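PDB 2EK9: aminopeptidase from Aneurinibacillus sp., which probably acts as a zinc-dependent aminopeptidase of the M28 family, removing residues from the N-terminal ends of peptides. Local coordinates for residues A[221-226]-A[262-267]; A[289-294]-A[354-359]. All coordinates share one frame; numbering follows the deposited sequence.

Interaction 1 (A[221-226]-A[262-267]); sequences DIIIIG and TELRFI
Five backbone hydrogen bonds zip D221, I223 and I225 to E263, R265 and I267 in a parallel ladder. The weakest in geometry is at its start, where E263 N reaches D221 O at 3.1 Å with an N-H...O angle of 138°; by I225 N to R265 O, 2.9 Å long, the angle has opened to 172°. Between the rungs, CA-H groups of I222, I224 and G226 face carbonyl oxygens of the other strand.

Apolar contacts cover both faces. On one, I225 lies alongside F266, I225 CD1 over a face of the F266 ring, 4.0 Å from F266 CE1, while I223 CB meets L264 CD2 at 3.8 Å; helices 238-255 and 382-400 pack on this layer. On the other, R265 CG stands anti to its carbonyl carbon (chi1 -56°) and the chain runs extended to NE, which carries it across I224, whose CD1 touches R265 CD at 3.4 Å, and brings a guanidinium face against I222 CD1.

Within strand 263-269, NE and NH2 of R265 grip the single oxygen OE2 of E263 side-on, a salt bridge, at 2.7 Å and 2.9 Å, with that oxygen in the guanidinium plane. One water bridges D221 OD2 and T262 OG1.

With NH1 bound to Y282 and NH2 also paired with E290, the buried charge of R265 is probably well compensated, while its methylenes pack over I222 and I224 on the same face.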
loop_
_atom_site.group_PDB
_atom_site.type_symbol
_atom_site.label_atom_id
_atom_site.label_comp_id
_atom_site.label_asym_id
_atom_site.label_seq_id
_atom_site.Cartn_x
_atom_site.Cartn_y
_atom_site.Cartn_z
ATOM N N ASP A 221 0.911 -19.868 19.482
ATOM C CA ASP A 221 1.086 -19.303 18.148
ATOM C C ASP A 221 0.129 -18.149 17.887
ATOM O O ASP A 221 -0.956 -18.083 18.462
ATOM C CB ASP A 221 0.852 -20.363 17.066
ATOM C CG ASP A 221 1.914 -21.441 17.051
ATOM O OD1 ASP A 221 2.978 -21.255 17.675
ATOM O OD2 ASP A 221 1.684 -22.475 16.394
ATOM N N ILE A 222 0.541 -17.251 17.001
ATOM C CA ILE A 222 -0.266 -16.102 16.618
ATOM C C ILE A 222 -0.280 -15.979 15.094
ATOM O O ILE A 222 0.738 -16.201 14.428
ATOM C CB ILE A 222 0.319 -14.776 17.175
ATOM C CG1 ILE A 222 0.330 -14.787 18.702
ATOM C CG2 ILE A 222 -0.492 -13.594 16.659
ATOM C CD1 ILE A 222 1.052 -13.584 19.305
ATOM N N ILE A 223 -1.442 -15.642 14.546
ATOM C CA ILE A 223 -1.571 -15.423 13.112
ATOM C C ILE A 223 -2.278 -14.084 12.919
ATOM O O ILE A 223 -3.269 -13.804 13.586
ATOM C CB ILE A 223 -2.394 -16.524 12.408
ATOM C CG1 ILE A 223 -1.571 -17.812 12.306
ATOM C CG2 ILE A 223 -2.817 -16.038 11.024
ATOM C CD1 ILE A 223 -2.227 -18.907 11.467
ATOM N N ILE A 224 -1.750 -13.266 12.013
ATOM C CA ILE A 224 -2.316 -11.954 11.718
ATOM C C ILE A 224 -2.945 -11.962 10.330
ATOM O O ILE A 224 -2.347 -12.455 9.369
ATOM C CB ILE A 224 -1.226 -10.842 11.725
ATOM C CG1 ILE A 224 -0.541 -10.761 13.095
ATOM C CG2 ILE A 224 -1.853 -9.488 11.363
ATOM C CD1 ILE A 224 -1.377 -10.123 14.168
ATOM N N ILE A 225 -4.164 -11.435 10.242
ATOM C CA ILE A 225 -4.879 -11.320 8.977
ATOM C C ILE A 225 -5.183 -9.835 8.856
ATOM O O ILE A 225 -5.892 -9.264 9.701
ATOM C CB ILE A 225 -6.222 -12.092 8.968
ATOM C CG1 ILE A 225 -5.996 -13.584 9.243
ATOM C CG2 ILE A 225 -6.900 -11.921 7.616
ATOM C CD1 ILE A 225 -5.855 -13.934 10.714
ATOM N N GLY A 226 -4.642 -9.201 7.823
ATOM C CA GLY A 226 -4.864 -7.777 7.662
ATOM C C GLY A 226 -5.288 -7.262 6.300
ATOM O O GLY A 226 -5.313 -7.989 5.299
ATOM N N THR A 262 -4.988 -21.353 18.097
ATOM C CA THR A 262 -4.020 -20.343 17.695
ATOM C C THR A 262 -4.671 -18.969 17.760
ATOM O O THR A 262 -5.753 -18.765 17.210
ATOM C CB THR A 262 -3.537 -20.610 16.255
ATOM O OG1 THR A 262 -2.851 -21.867 16.213
ATOM C CG2 THR A 262 -2.605 -19.495 15.772
ATOM N N GLU A 263 -4.016 -18.037 18.447
ATOM C CA GLU A 263 -4.529 -16.682 18.580
ATOM C C GLU A 263 -4.622 -16.037 17.201
ATOM O O GLU A 263 -3.676 -16.081 16.421
ATOM C CB GLU A 263 -3.608 -15.849 19.484
ATOM C CG GLU A 263 -4.090 -14.422 19.725
ATOM C CD GLU A 263 -3.207 -13.659 20.704
ATOM O OE1 GLU A 263 -2.832 -14.240 21.740
ATOM O OE2 GLU A 263 -2.898 -12.475 20.443
ATOM N N LEU A 264 -5.768 -15.440 16.902
ATOM C CA LEU A 264 -5.966 -14.793 15.613
ATOM C C LEU A 264 -6.206 -13.303 15.804
ATOM O O LEU A 264 -7.045 -12.897 16.609
ATOM C CB LEU A 264 -7.164 -15.420 14.884
ATOM C CG LEU A 264 -7.085 -16.919 14.571
ATOM C CD1 LEU A 264 -8.350 -17.344 13.836
ATOM C CD2 LEU A 264 -5.853 -17.213 13.724
ATOM N N ARG A 265 -5.454 -12.487 15.072
ATOM C CA ARG A 265 -5.614 -11.044 15.159
ATOM C C ARG A 265 -6.030 -10.517 13.796
ATOM O O ARG A 265 -5.252 -10.562 12.841
ATOM C CB ARG A 265 -4.302 -10.386 15.590
ATOM C CG ARG A 265 -3.760 -10.921 16.899
ATOM C CD ARG A 265 -2.521 -10.173 17.343
ATOM N NE ARG A 265 -2.060 -10.646 18.643
ATOM C CZ ARG A 265 -1.032 -10.131 19.306
ATOM N NH1 ARG A 265 -0.338 -9.118 18.791
ATOM N NH2 ARG A 265 -0.704 -10.622 20.493
ATOM N N PHE A 266 -7.267 -10.039 13.713
ATOM C CA PHE A 266 -7.821 -9.486 12.484
ATOM C C PHE A 266 -7.620 -7.975 12.575
ATOM O O PHE A 266 -8.115 -7.321 13.498
ATOM C CB PHE A 266 -9.306 -9.852 12.380
ATOM C CG PHE A 266 -9.557 -11.336 12.252
ATOM C CD1 PHE A 266 -9.562 -11.953 11.004
ATOM C CD2 PHE A 266 -9.755 -12.123 13.387
ATOM C CE1 PHE A 266 -9.760 -13.334 10.886
ATOM C CE2 PHE A 266 -9.953 -13.499 13.282
ATOM C CZ PHE A 266 -9.954 -14.106 12.030
ATOM N N ILE A 267 -6.893 -7.423 11.611
ATOM C CA ILE A 267 -6.570 -6.008 11.635
ATOM C C ILE A 267 -6.801 -5.231 10.344
ATOM O O ILE A 267 -6.533 -5.731 9.249
ATOM C CB ILE A 267 -5.076 -5.824 12.012
ATOM C CG1 ILE A 267 -4.763 -6.600 13.290
ATOM C CG2 ILE A 267 -4.743 -4.338 12.181
ATOM C CD1 ILE A 267 -3.303 -6.585 13.671
HETATM O O HOH W 1 -0.654 -22.968 14.799
#

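Interaction 2 (A[289-294]-A[354-359]); sequences DEIKRT and LGIPAA
I356 meets both I291 and T294, filling the angle where helix 288-293 gives way to strand 294-300. Its CD1 approaches CD1 of I291 at 3.7 Å, the two side chains crossing at about a right angle. On the other branch CG2 presses on CG2 of T294 at 3.5 Å, a tight methyl-to-methyl contact. The branching explains this double reach: CG1 stands anti to the carbonyl carbon (chi1 -63°) and carries CD1 to I291, leaving CG2 anti to the backbone N and turned to T294. With an alanine here both branches would be gone, which is likely to open a gap between the 354-359 segment and the I291-T294 pair and leave their methyl groups without this packing partner. L354 borders the contact on its more exposed side; its carbonyl O lies 3.7 Å from CG2 of I291. P357 adds a light touch, its CD 3.9 Å from the carbonyl O of T294.

No hydrogen bond joins the two segments; the polar links lie within the helical one. T294 OG1 donates to E290 O at 2.7 Å, tying the threonine back to the last turn and fixing its rotation, with CG2 left for I356. Within the same segment, R293 NE forms a salt bridge with D289 OD2 at 2.7 Å, approaching from above the carboxylate plane. On the other segment, G355 takes positive phi in a Schellman motif ending helix 348-352, and the chain then turns into I356.

T294 also packs on I222 and I224 of strand 222-228, and I291 on L286. Backbone bonds from P357 and A359 to M297 lead on to the parallel pairing of strands 294-300 and 358-364, while helix 322-334 covers P357 and A359.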
loop_
_atom_site.group_PDB
_atom_site.type_symbol
_atom_site.label_atom_id
_atom_site.label_comp_id
_atom_site.label_asym_id
_atom_site.label_seq_id
_atom_site.Cartn_x
_atom_site.Cartn_y
_atom_site.Cartn_z
ATOM N N ASP A 289 8.504 -11.264 22.248
ATOM C CA ASP A 289 7.824 -12.549 22.392
ATOM C C ASP A 289 6.705 -12.686 21.355
ATOM O O ASP A 289 6.561 -13.731 20.725
ATOM C CB ASP A 289 7.237 -12.700 23.795
ATOM C CG ASP A 289 6.584 -14.055 24.006
ATOM O OD1 ASP A 289 7.284 -15.077 23.864
ATOM O OD2 ASP A 289 5.372 -14.098 24.309
ATOM N N GLU A 290 5.911 -11.633 21.181
ATOM C CA GLU A 290 4.830 -11.670 20.198
ATOM C C GLU A 290 5.404 -11.863 18.794
ATOM O O GLU A 290 4.840 -12.589 17.973
ATOM C CB GLU A 290 4.023 -10.371 20.240
ATOM C CG GLU A 290 3.141 -10.220 21.464
ATOM C CD GLU A 290 2.454 -8.869 21.508
ATOM O OE1 GLU A 290 3.163 -7.850 21.620
ATOM O OE2 GLU A 290 1.210 -8.824 21.425
ATOM N N ILE A 291 6.521 -11.199 18.520
ATOM C CA ILE A 291 7.163 -11.307 17.218
ATOM C C ILE A 291 7.569 -12.749 16.920
ATOM O O ILE A 291 7.259 -13.281 15.853
ATOM C CB ILE A 291 8.425 -10.414 17.128
ATOM C CG1 ILE A 291 8.032 -8.935 17.194
ATOM C CG2 ILE A 291 9.175 -10.697 15.826
ATOM C CD1 ILE A 291 7.037 -8.533 16.142
ATOM N N LYS A 292 8.254 -13.388 17.863
ATOM C CA LYS A 292 8.693 -14.758 17.648
ATOM C C LYS A 292 7.544 -15.762 17.619
ATOM O O LYS A 292 7.663 -16.815 17.004
ATOM C CB LYS A 292 9.731 -15.169 18.703
ATOM C CG LYS A 292 9.188 -15.516 20.074
ATOM C CD LYS A 292 10.313 -16.033 20.967
ATOM C CE LYS A 292 9.816 -16.399 22.355
ATOM N NZ LYS A 292 10.942 -16.786 23.253
ATOM N N ARG A 293 6.427 -15.440 18.267
ATOM C CA ARG A 293 5.287 -16.355 18.277
ATOM C C ARG A 293 4.342 -16.176 17.086
ATOM O O ARG A 293 3.411 -16.966 16.907
ATOM C CB ARG A 293 4.484 -16.203 19.569
ATOM C CG ARG A 293 5.215 -16.645 20.819
ATOM C CD ARG A 293 4.276 -16.666 22.011
ATOM N NE ARG A 293 3.840 -15.332 22.410
ATOM C CZ ARG A 293 2.569 -14.950 22.490
ATOM N NH1 ARG A 293 1.597 -15.800 22.190
ATOM N NH2 ARG A 293 2.269 -13.720 22.889
ATOM N N THR A 294 4.559 -15.142 16.278
ATOM C CA THR A 294 3.688 -14.923 15.126
ATOM C C THR A 294 4.164 -15.801 13.971
ATOM O O THR A 294 5.153 -15.493 13.305
ATOM C CB THR A 294 3.677 -13.437 14.710
ATOM O OG1 THR A 294 3.184 -12.646 15.800
ATOM C CG2 THR A 294 2.768 -13.227 13.491
ATOM N N LEU A 354 10.157 -7.460 10.353
ATOM C CA LEU A 354 10.449 -7.959 11.696
ATOM C C LEU A 354 10.836 -9.433 11.684
ATOM O O LEU A 354 11.060 -10.030 12.737
ATOM C CB LEU A 354 9.238 -7.771 12.616
ATOM C CG LEU A 354 8.732 -6.342 12.841
ATOM C CD1 LEU A 354 7.630 -6.368 13.888
ATOM C CD2 LEU A 354 9.872 -5.443 13.302
ATOM N N GLY A 355 10.905 -10.018 10.491
ATOM C CA GLY A 355 11.259 -11.422 10.374
ATOM C C GLY A 355 10.062 -12.362 10.450
ATOM O O GLY A 355 10.226 -13.580 10.500
ATOM N N ILE A 356 8.856 -11.799 10.465
ATOM C CA ILE A 356 7.638 -12.601 10.533
ATOM C C ILE A 356 7.236 -13.065 9.131
ATOM O O ILE A 356 7.207 -12.266 8.192
ATOM C CB ILE A 356 6.456 -11.787 11.122
ATOM C CG1 ILE A 356 6.759 -11.389 12.570
ATOM C CG2 ILE A 356 5.165 -12.603 11.044
ATOM C CD1 ILE A 356 5.764 -10.406 13.158
ATOM N N PRO A 357 6.941 -14.366 8.966
ATOM C CA PRO A 357 6.540 -14.864 7.641
ATOM C C PRO A 357 5.320 -14.061 7.183
ATOM O O PRO A 357 4.366 -13.904 7.943
ATOM C CB PRO A 357 6.201 -16.326 7.910
ATOM C CG PRO A 357 7.158 -16.688 9.032
ATOM C CD PRO A 357 7.051 -15.468 9.940
ATOM N N ALA A 358 5.346 -13.549 5.957
ATOM C CA ALA A 358 4.226 -12.747 5.479
ATOM C C ALA A 358 4.043 -12.786 3.971
ATOM O O ALA A 358 5.002 -12.963 3.218
ATOM C CB ALA A 358 4.400 -11.309 5.940
ATOM N N ALA A 359 2.800 -12.611 3.536
ATOM C CA ALA A 359 2.495 -12.618 2.117
ATOM C C ALA A 359 1.246 -11.813 1.806
ATOM O O ALA A 359 0.302 -11.756 2.605
ATOM C CB ALA A 359 2.322 -14.050 1.621
#

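How the interactions relate
Interaction 1 is largely buried and joins two parallel strands through backbone bonds, with an apolar layer on one face and a mixed one, holding the buried R265-E263 pair, on the other; interaction 2 is smaller, partly exposed, and rests on side-chain packing where a helix leads into a strand. Both serve the same region of the M28 domain, because strand 294-300 pairs with 222-228 and with 358-364. They touch directly: R265 NH2 forms a salt bridge with E290 OE2 at 2.8 Å, and I222 N probably bonds R293 O. Polar groups of helix 288-293 serve the strands of interaction 1, while I291 of the helix and T294, starting strand 294-300, turn methyl groups to interaction 2.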